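Local coordinates for protein pyroglutamyl-peptidase I (Fervidobacterium islandicum, PDB 6LTQ) that probably acts as a cysteine peptidase that removes N-terminal pyroglutamate (5-oxoproline) from peptides and proteins, at residues S33-K38 against L184-A189; H180-P185 against E204-A209; E23-E28 against L81-G86. All coordinates share one frame; numbering follows the deposited sequence.

Interaction 1 of 3, residues S33-K38 against L184-A189; sequences SMRIVK and LPEQVA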
loop_
_atom_site.group_PDB
_atom_site.type_symbol
_atom_site.label_atom_id
_atom_site.label_comp_id
_atom_site.label_asym_id
_atom_site.label_seq_id
_atom_site.Cartn_x
_atom_site.Cartn_y
_atom_site.Cartn_z
ATOM N N SER D 33 -14.743 12.798 -12.344
ATOM C CA SER D 33 -14.746 13.061 -13.784
ATOM C C SER D 33 -15.951 13.913 -14.191
ATOM O O SER D 33 -15.809 14.865 -14.962
ATOM C CB SER D 33 -14.680 11.758 -14.584
ATOM O OG SER D 33 -15.778 10.902 -14.345
ATOM N N MET D 34 -17.142 13.568 -13.700
ATOM C CA MET D 34 -18.335 14.359 -14.025
ATOM C C MET D 34 -18.199 15.795 -13.517
ATOM O O MET D 34 -18.486 16.753 -14.247
ATOM C CB MET D 34 -19.574 13.679 -13.426
ATOM C CG MET D 34 -20.968 14.340 -13.719
ATOM S SD MET D 34 -22.241 13.250 -13.050
ATOM C CE MET D 34 -23.663 14.346 -13.126
ATOM N N ARG D 35 -17.718 15.974 -12.279
ATOM C CA ARG D 35 -17.599 17.330 -11.736
ATOM C C ARG D 35 -16.618 18.183 -12.531
ATOM O O ARG D 35 -16.889 19.362 -12.784
ATOM C CB ARG D 35 -17.165 17.295 -10.274
ATOM C CG ARG D 35 -18.125 16.582 -9.376
ATOM C CD ARG D 35 -19.212 17.515 -8.887
ATOM N NE ARG D 35 -18.662 18.687 -8.219
ATOM C CZ ARG D 35 -18.483 18.776 -6.906
ATOM N NH1 ARG D 35 -17.979 19.886 -6.378
ATOM N NH2 ARG D 35 -18.802 17.753 -6.120
ATOM N N ILE D 36 -15.469 17.619 -12.929
ATOM C CA ILE D 36 -14.495 18.386 -13.713
ATOM C C ILE D 36 -15.082 18.779 -15.061
ATOM O O ILE D 36 -14.854 19.891 -15.560
ATOM C CB ILE D 36 -13.185 17.597 -13.911
ATOM C CG1 ILE D 36 -12.457 17.352 -12.593
ATOM C CG2 ILE D 36 -12.247 18.330 -14.898
ATOM C CD1 ILE D 36 -11.204 16.481 -12.798
ATOM N N VAL D 37 -15.787 17.844 -15.705
ATOM C CA VAL D 37 -16.365 18.137 -17.010
ATOM C C VAL D 37 -17.372 19.283 -16.884
ATOM O O VAL D 37 -17.359 20.230 -17.684
ATOM C CB VAL D 37 -17.010 16.872 -17.605
ATOM C CG1 VAL D 37 -17.885 17.246 -18.817
ATOM C CG2 VAL D 37 -15.941 15.854 -18.034
ATOM N N LYS D 38 -18.217 19.229 -15.851
ATOM C CA LYS D 38 -19.168 20.315 -15.599
ATOM C C LYS D 38 -18.435 21.619 -15.339
ATOM O O LYS D 38 -18.837 22.676 -15.833
ATOM C CB LYS D 38 -20.076 19.977 -14.410
ATOM C CG LYS D 38 -21.028 18.801 -14.630
ATOM C CD LYS D 38 -21.927 18.583 -13.391
ATOM C CE LYS D 38 -21.118 18.567 -12.078
ATOM N NZ LYS D 38 -21.888 18.077 -10.892
ATOM N N LEU D 184 -12.269 12.466 -4.772
ATOM C CA LEU D 184 -12.331 13.755 -4.108
ATOM C C LEU D 184 -12.251 13.557 -2.595
ATOM O O LEU D 184 -12.675 12.520 -2.074
ATOM C CB LEU D 184 -13.633 14.499 -4.452
ATOM C CG LEU D 184 -13.840 14.855 -5.930
ATOM C CD1 LEU D 184 -15.266 15.395 -6.138
ATOM C CD2 LEU D 184 -12.815 15.866 -6.437
ATOM N N PRO D 185 -11.728 14.541 -1.865
ATOM C CA PRO D 185 -11.678 14.405 -0.399
ATOM C C PRO D 185 -13.039 14.097 0.217
ATOM O O PRO D 185 -13.126 13.270 1.139
ATOM C CB PRO D 185 -11.124 15.756 0.058
ATOM C CG PRO D 185 -10.345 16.260 -1.127
ATOM C CD PRO D 185 -11.113 15.788 -2.343
ATOM N N GLU D 186 -14.122 14.677 -0.313
ATOM C CA GLU D 186 -15.437 14.384 0.263
ATOM C C GLU D 186 -15.823 12.912 0.120
ATOM O O GLU D 186 -16.575 12.384 0.954
ATOM C CB GLU D 186 -16.494 15.274 -0.380
ATOM C CG GLU D 186 -16.667 15.018 -1.852
ATOM C CD GLU D 186 -17.356 16.163 -2.546
ATOM O OE1 GLU D 186 -18.588 16.068 -2.755
ATOM O OE2 GLU D 186 -16.667 17.157 -2.868
ATOM N N GLN D 187 -15.312 12.225 -0.910
ATOM C CA GLN D 187 -15.608 10.801 -1.075
ATOM C C GLN D 187 -14.847 9.941 -0.076
ATOM O O GLN D 187 -15.301 8.842 0.263
ATOM C CB GLN D 187 -15.267 10.327 -2.495
ATOM C CG GLN D 187 -16.069 11.041 -3.590
ATOM C CD GLN D 187 -15.671 10.614 -4.992
ATOM O OE1 GLN D 187 -14.703 11.130 -5.553
ATOM N NE2 GLN D 187 -16.427 9.666 -5.570
ATOM N N VAL D 188 -13.668 10.386 0.361
ATOM C CA VAL D 188 -12.945 9.610 1.368
ATOM C C VAL D 188 -13.477 9.935 2.751
ATOM O O VAL D 188 -13.494 9.071 3.636
ATOM C CB VAL D 188 -11.431 9.860 1.270
ATOM C CG1 VAL D 188 -10.660 9.190 2.440
ATOM C CG2 VAL D 188 -10.901 9.343 -0.081
ATOM N N ALA D 189 -13.938 11.167 2.954
ATOM C CA ALA D 189 -14.399 11.573 4.279
ATOM C C ALA D 189 -15.573 10.728 4.783
ATOM O O ALA D 189 -15.776 10.640 5.999
ATOM C CB ALA D 189 -14.751 13.056 4.252
#

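Interaction 2 of 3, residues H180-P185 against E204-A209; sequences HLPFLP and ELQTKA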
loop_
_atom_site.group_PDB
_atom_site.type_symbol
_atom_site.label_atom_id
_atom_site.label_comp_id
_atom_site.label_asym_id
_atom_site.label_seq_id
_atom_site.Cartn_x
_atom_site.Cartn_y
_atom_site.Cartn_z
ATOM N N HIS D 180 -7.234 8.757 -15.442
ATOM C CA HIS D 180 -7.847 8.368 -14.188
ATOM C C HIS D 180 -7.553 9.382 -13.093
ATOM O O HIS D 180 -6.464 9.959 -13.023
ATOM C CB HIS D 180 -7.382 6.978 -13.762
ATOM C CG HIS D 180 -8.320 5.885 -14.175
ATOM N ND1 HIS D 180 -7.894 4.728 -14.789
ATOM C CD2 HIS D 180 -9.673 5.789 -14.094
ATOM C CE1 HIS D 180 -8.934 3.948 -15.033
ATOM N NE2 HIS D 180 -10.028 4.573 -14.632
ATOM N N LEU D 181 -8.525 9.541 -12.192
ATOM C CA LEU D 181 -8.535 10.598 -11.198
ATOM C C LEU D 181 -8.707 10.034 -9.790
ATOM O O LEU D 181 -9.478 9.078 -9.583
ATOM C CB LEU D 181 -9.686 11.593 -11.465
ATOM C CG LEU D 181 -9.697 12.221 -12.851
ATOM C CD1 LEU D 181 -11.099 12.845 -13.103
ATOM C CD2 LEU D 181 -8.584 13.258 -12.965
ATOM N N PRO D 182 -8.028 10.635 -8.812
ATOM C CA PRO D 182 -8.245 10.249 -7.411
ATOM C C PRO D 182 -9.676 10.517 -6.973
ATOM O O PRO D 182 -10.398 11.309 -7.578
ATOM C CB PRO D 182 -7.271 11.156 -6.629
ATOM C CG PRO D 182 -6.190 11.537 -7.629
ATOM C CD PRO D 182 -6.938 11.622 -8.970
ATOM N N PHE D 183 -10.074 9.850 -5.892
ATOM C CA PHE D 183 -11.246 10.291 -5.138
ATOM C C PHE D 183 -11.128 11.773 -4.792
ATOM O O PHE D 183 -10.033 12.288 -4.535
ATOM C CB PHE D 183 -11.359 9.516 -3.833
ATOM C CG PHE D 183 -12.082 8.215 -3.937
ATOM C CD1 PHE D 183 -13.236 8.090 -4.700
ATOM C CD2 PHE D 183 -11.637 7.131 -3.223
ATOM C CE1 PHE D 183 -13.921 6.893 -4.743
ATOM C CE2 PHE D 183 -12.320 5.915 -3.271
ATOM C CZ PHE D 183 -13.461 5.805 -4.031
ATOM N N LEU D 184 -12.269 12.466 -4.772
ATOM C CA LEU D 184 -12.331 13.755 -4.108
ATOM C C LEU D 184 -12.251 13.557 -2.595
ATOM O O LEU D 184 -12.675 12.520 -2.074
ATOM C CB LEU D 184 -13.633 14.499 -4.452
ATOM C CG LEU D 184 -13.840 14.855 -5.930
ATOM C CD1 LEU D 184 -15.266 15.395 -6.138
ATOM C CD2 LEU D 184 -12.815 15.866 -6.437
ATOM N N PRO D 185 -11.728 14.541 -1.865
ATOM C CA PRO D 185 -11.678 14.405 -0.399
ATOM C C PRO D 185 -13.039 14.097 0.217
ATOM O O PRO D 185 -13.126 13.270 1.139
ATOM C CB PRO D 185 -11.124 15.756 0.058
ATOM C CG PRO D 185 -10.345 16.260 -1.127
ATOM C CD PRO D 185 -11.113 15.788 -2.343
ATOM N N GLU D 204 -10.276 21.298 -7.038
ATOM C CA GLU D 204 -9.542 22.414 -7.619
ATOM C C GLU D 204 -8.250 21.949 -8.291
ATOM O O GLU D 204 -7.952 22.333 -9.432
ATOM C CB GLU D 204 -9.267 23.474 -6.544
ATOM C CG GLU D 204 -10.529 23.903 -5.746
ATOM C CD GLU D 204 -10.834 23.004 -4.533
ATOM O OE1 GLU D 204 -10.183 23.175 -3.472
ATOM O OE2 GLU D 204 -11.742 22.149 -4.611
ATOM N N LEU D 205 -7.494 21.081 -7.621
ATOM C CA LEU D 205 -6.233 20.619 -8.202
ATOM C C LEU D 205 -6.472 19.669 -9.375
ATOM O O LEU D 205 -5.775 19.754 -10.396
ATOM C CB LEU D 205 -5.364 19.956 -7.124
ATOM C CG LEU D 205 -3.938 19.599 -7.567
ATOM C CD1 LEU D 205 -3.164 20.828 -8.074
ATOM C CD2 LEU D 205 -3.171 18.884 -6.431
ATOM N N GLN D 206 -7.460 18.774 -9.266
ATOM C CA GLN D 206 -7.775 17.897 -10.397
ATOM C C GLN D 206 -8.216 18.710 -11.613
ATOM O O GLN D 206 -7.842 18.405 -12.752
ATOM C CB GLN D 206 -8.877 16.902 -10.032
ATOM C CG GLN D 206 -8.543 15.947 -8.912
ATOM C CD GLN D 206 -9.475 14.775 -8.903
ATOM O OE1 GLN D 206 -9.980 14.361 -9.954
ATOM N NE2 GLN D 206 -9.727 14.228 -7.724
ATOM N N THR D 207 -9.036 19.738 -11.388
ATOM C CA THR D 207 -9.471 20.589 -12.491
ATOM C C THR D 207 -8.287 21.317 -13.108
ATOM O O THR D 207 -8.170 21.407 -14.339
ATOM C CB THR D 207 -10.534 21.568 -11.996
ATOM O OG1 THR D 207 -11.641 20.824 -11.471
ATOM C CG2 THR D 207 -11.028 22.447 -13.133
ATOM N N LYS D 208 -7.382 21.817 -12.272
ATOM C CA LYS D 208 -6.187 22.456 -12.798
ATOM C C LYS D 208 -5.382 21.484 -13.660
ATOM O O LYS D 208 -4.860 21.862 -14.722
ATOM C CB LYS D 208 -5.342 23.014 -11.648
ATOM C CG LYS D 208 -4.021 23.613 -12.098
ATOM C CD LYS D 208 -3.233 24.240 -10.937
ATOM C CE LYS D 208 -1.889 24.795 -11.403
ATOM N NZ LYS D 208 -1.105 25.447 -10.304
ATOM N N ALA D 209 -5.288 20.218 -13.241
ATOM C CA ALA D 209 -4.510 19.263 -14.022
ATOM C C ALA D 209 -5.110 19.074 -15.413
ATOM O O ALA D 209 -4.401 19.136 -16.423
ATOM C CB ALA D 209 -4.423 17.927 -13.285
#

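Interaction 3 of 3, residues E23-E28 against L81-G86; sequences EPFGGE and LGQAGG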
loop_
_atom_site.group_PDB
_atom_site.type_symbol
_atom_site.label_atom_id
_atom_site.label_comp_id
_atom_site.label_asym_id
_atom_site.label_seq_id
_atom_site.Cartn_x
_atom_site.Cartn_y
_atom_site.Cartn_z
ATOM N N GLU D 23 -20.886 9.189 -14.872
ATOM C CA GLU D 23 -21.827 9.359 -13.783
ATOM C C GLU D 23 -21.327 8.649 -12.522
ATOM O O GLU D 23 -20.417 7.816 -12.586
ATOM C CB GLU D 23 -23.195 8.823 -14.214
ATOM C CG GLU D 23 -23.662 9.489 -15.500
ATOM C CD GLU D 23 -25.009 8.989 -16.023
ATOM O OE1 GLU D 23 -25.501 7.933 -15.566
ATOM O OE2 GLU D 23 -25.574 9.674 -16.904
ATOM N N PRO D 24 -21.882 8.988 -11.359
ATOM C CA PRO D 24 -21.514 8.265 -10.136
ATOM C C PRO D 24 -21.904 6.798 -10.228
ATOM O O PRO D 24 -22.846 6.424 -10.935
ATOM C CB PRO D 24 -22.312 8.983 -9.036
ATOM C CG PRO D 24 -22.669 10.335 -9.640
ATOM C CD PRO D 24 -22.837 10.084 -11.096
ATOM N N PHE D 25 -21.166 5.966 -9.497
ATOM C CA PHE D 25 -21.384 4.526 -9.501
ATOM C C PHE D 25 -20.821 3.932 -8.216
ATOM O O PHE D 25 -20.121 4.598 -7.448
ATOM C CB PHE D 25 -20.748 3.865 -10.727
ATOM C CG PHE D 25 -19.246 3.824 -10.674
ATOM C CD1 PHE D 25 -18.509 4.954 -10.995
ATOM C CD2 PHE D 25 -18.578 2.670 -10.281
ATOM C CE1 PHE D 25 -17.117 4.933 -10.936
ATOM C CE2 PHE D 25 -17.191 2.638 -10.223
ATOM C CZ PHE D 25 -16.460 3.775 -10.553
ATOM N N GLY D 26 -21.150 2.662 -7.986
ATOM C CA GLY D 26 -20.584 1.947 -6.856
ATOM C C GLY D 26 -20.968 2.496 -5.499
ATOM O O GLY D 26 -20.211 2.338 -4.537
ATOM N N GLY D 27 -22.116 3.160 -5.398
ATOM C CA GLY D 27 -22.546 3.729 -4.144
ATOM C C GLY D 27 -22.092 5.150 -3.892
ATOM O O GLY D 27 -22.494 5.740 -2.879
ATOM N N GLU D 28 -21.260 5.719 -4.758
ATOM C CA GLU D 28 -20.870 7.113 -4.599
ATOM C C GLU D 28 -21.998 8.038 -5.043
ATOM O O GLU D 28 -22.799 7.697 -5.914
ATOM C CB GLU D 28 -19.596 7.408 -5.402
ATOM C CG GLU D 28 -18.376 6.576 -4.970
ATOM C CD GLU D 28 -17.852 6.958 -3.581
ATOM O OE1 GLU D 28 -18.019 8.134 -3.169
ATOM O OE2 GLU D 28 -17.276 6.073 -2.898
ATOM N N LEU D 81 -12.048 11.123 -19.044
ATOM C CA LEU D 81 -11.788 11.186 -17.612
ATOM C C LEU D 81 -12.576 10.115 -16.884
ATOM O O LEU D 81 -13.718 9.813 -17.243
ATOM C CB LEU D 81 -12.150 12.554 -17.023
ATOM C CG LEU D 81 -11.573 13.795 -17.695
ATOM C CD1 LEU D 81 -12.016 15.059 -16.926
ATOM C CD2 LEU D 81 -10.035 13.724 -17.835
ATOM N N GLY D 82 -11.978 9.563 -15.834
ATOM C CA GLY D 82 -12.675 8.586 -15.029
ATOM C C GLY D 82 -12.148 8.584 -13.611
ATOM O O GLY D 82 -11.050 9.081 -13.332
ATOM N N GLN D 83 -12.953 8.019 -12.715
ATOM C CA GLN D 83 -12.601 7.899 -11.304
ATOM C C GLN D 83 -11.753 6.647 -11.084
ATOM O O GLN D 83 -12.103 5.565 -11.554
ATOM C CB GLN D 83 -13.873 7.847 -10.456
ATOM C CG GLN D 83 -13.647 7.570 -8.990
ATOM C CD GLN D 83 -14.946 7.278 -8.273
ATOM O OE1 GLN D 83 -15.748 8.187 -8.016
ATOM N NE2 GLN D 83 -15.174 6.014 -7.959
ATOM N N ALA D 84 -10.626 6.797 -10.390
ATOM C CA ALA D 84 -9.806 5.653 -9.981
ATOM C C ALA D 84 -9.646 5.734 -8.473
ATOM O O ALA D 84 -8.603 6.180 -7.986
ATOM C CB ALA D 84 -8.424 5.638 -10.694
ATOM N N GLY D 85 -10.687 5.324 -7.742
ATOM C CA GLY D 85 -10.672 5.375 -6.291
ATOM C C GLY D 85 -9.499 4.606 -5.716
ATOM O O GLY D 85 -9.299 3.430 -6.042
ATOM N N GLY D 86 -8.723 5.254 -4.858
ATOM C CA GLY D 86 -7.512 4.669 -4.330
ATOM C C GLY D 86 -6.239 5.188 -4.971
ATOM O O GLY D 86 -5.155 5.005 -4.396
HETATM O O HOH W 1 -18.535 7.844 -8.600
HETATM O O HOH W 2 -17.371 4.205 -7.047
#

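Interaction 1 of 3, residues S33-K38 against L184-A189
Arg35 meets Glu186 and Leu184 mainly through one nitrogen, NH2. The carboxylate of Glu186 lies at the edge of the guanidinium, with OE1 near its plane and 3.8 Å from NH2. That spacing makes this a long salt bridge, probably held by charge attraction alone, since no hydrogen bond crosses the contact. NH2 stands almost as close to the other carboxylate oxygen, OE2 of Glu186, at 3.9 Å, but the two flat groups are turned 65° apart, so they do not form a flat two-pronged pair. Over one face of the guanidinium lies the methyl CD1 of Leu184, which is 4.3 Å from NH2 of Arg35. Bends at chi2 and chi3 fold the arginine chain so that its end reaches both partners, while Glu186 runs extended beyond CG. Leu203 and Val30 also touch Arg35. Glu186 also packs against Lys142 of the second subunit, so the pair borders a subunit interface. The short helix 185-189 starts here with Leu184 as N-cap. The backbone N of Leu184 donates a nearly straight bond to OE1 of Gln187 (2.9 Å, 163°), which is one half of a capping box, built from the N3 side chain.

Interaction 2 of 3, residues H180-P185 against E204-A209
NE2 of Gln206 is gripped by two backbone carbonyls, Pro182 O across the contact and Met201 O just before the helix. The bond from NE2 to Pro182 O measures 3.0 Å, yet it is bent: the N-H...O angle is 143° and the donor stands above the carbonyl plane, 50° out of it, instead of on a lone pair. Two bonds to one NH2 group fix the rotation of the amide. The other amide atom is treated differently. OE1 of Gln206 is buried without a polar partner and faces the side chain of Leu181, 3.2 Å from its CB and 3.5 Å from its CD2. The extended glutamine (chi2 -163°) slides past the Pro182 ring in the opposite direction, bringing NE2 4.0 Å from Pro182 CD, while CD2 of Leu184 approaches NE2 of Gln206 to 3.7 Å. Replacing Gln206 with an alanine would probably leave the carbonyls of Pro182 and Met201 without this shared donor and open a gap beside Leu181. The adjoining His180 bonds both Glu93 and the oxidised cysteine at position 156, consistent with the Cys-His-Glu triad of this family. Gln206 thus ties helix 203-215 to the chain leaving strand 175-181, with Pro32 and Ile36 of helix 32-40 packed against the same glutamine.

Interaction 3 of 3, residues E23-E28 against L81-G86
Phe25 holds CG between its backbone N and carbonyl carbon (chi1 72°), and Gln83 sends CG anti to its own backbone N (chi1 174°) and continues extended, so ring and amide meet between loop and strand. NE2 of Gln83 lies 3.7 Å from both CZ and CE1 of Phe25. The amide and ring planes differ by 30° and the approach is oblique, so the pair is van der Waals packing rather than a stack. Two waters supply the polar link. Water 1 donates to OE1 of Gln83 at 2.9 Å and accepts a weak bond from Phe25 N. Water 2 accepts from NE2 of Gln83 at 3.0 Å and donates to Phe25 O at 2.8 Å; it also lies over one face of the ring, toward the rim. Both amide atoms are therefore bridged to the backbone of one residue, and Gln187 NE2 also bonds OE1 of Gln83. That same Gln187 nitrogen reaches OE1 of Glu28, whose OE2 pairs with Lys191, while CG of Glu28 lies 4.3 Å from Gln83 OE1. A type I' turn from Phe25 to Glu28, closed by Glu28 N to Phe25 O (3.1 Å), puts Gly26 and Gly27 at its positive-phi corners. A glycerol, probably from the crystallisation liquor, lies about 4 Å from the Phe25 side chain; such molecules often mark pockets. The turn sits in the loop between strand 15-22 and helix 32-40, while Gln83 ends strand 77-83, the sheet neighbour of both strand 15-22 and strand 175-181.

Interaction 2 is the core contact, with every touching residue buried; interactions 1 and 3 are only partly buried. Their chemistry differs: a long charge pair in interaction 1, a direct amide-to-carbonyl bond among aliphatic groups in interaction 2, and water bridges in interaction 3. Interactions 1 and 2 share Leu184 and are joined by Ile36, whose CD1 packs 3.6 Å from Gln206 CB. Between interactions 1 and 3 the tie is polar, Gln187 NE2 to Gln83 OE1 at 2.9 Å. Interactions 2 and 3 meet through neighbouring strands 175-181 and 77-83, where Leu181 O and Ala84 N are 2.7 Å apart. Of the three, only interaction 3 touches no other subunit of the assembly.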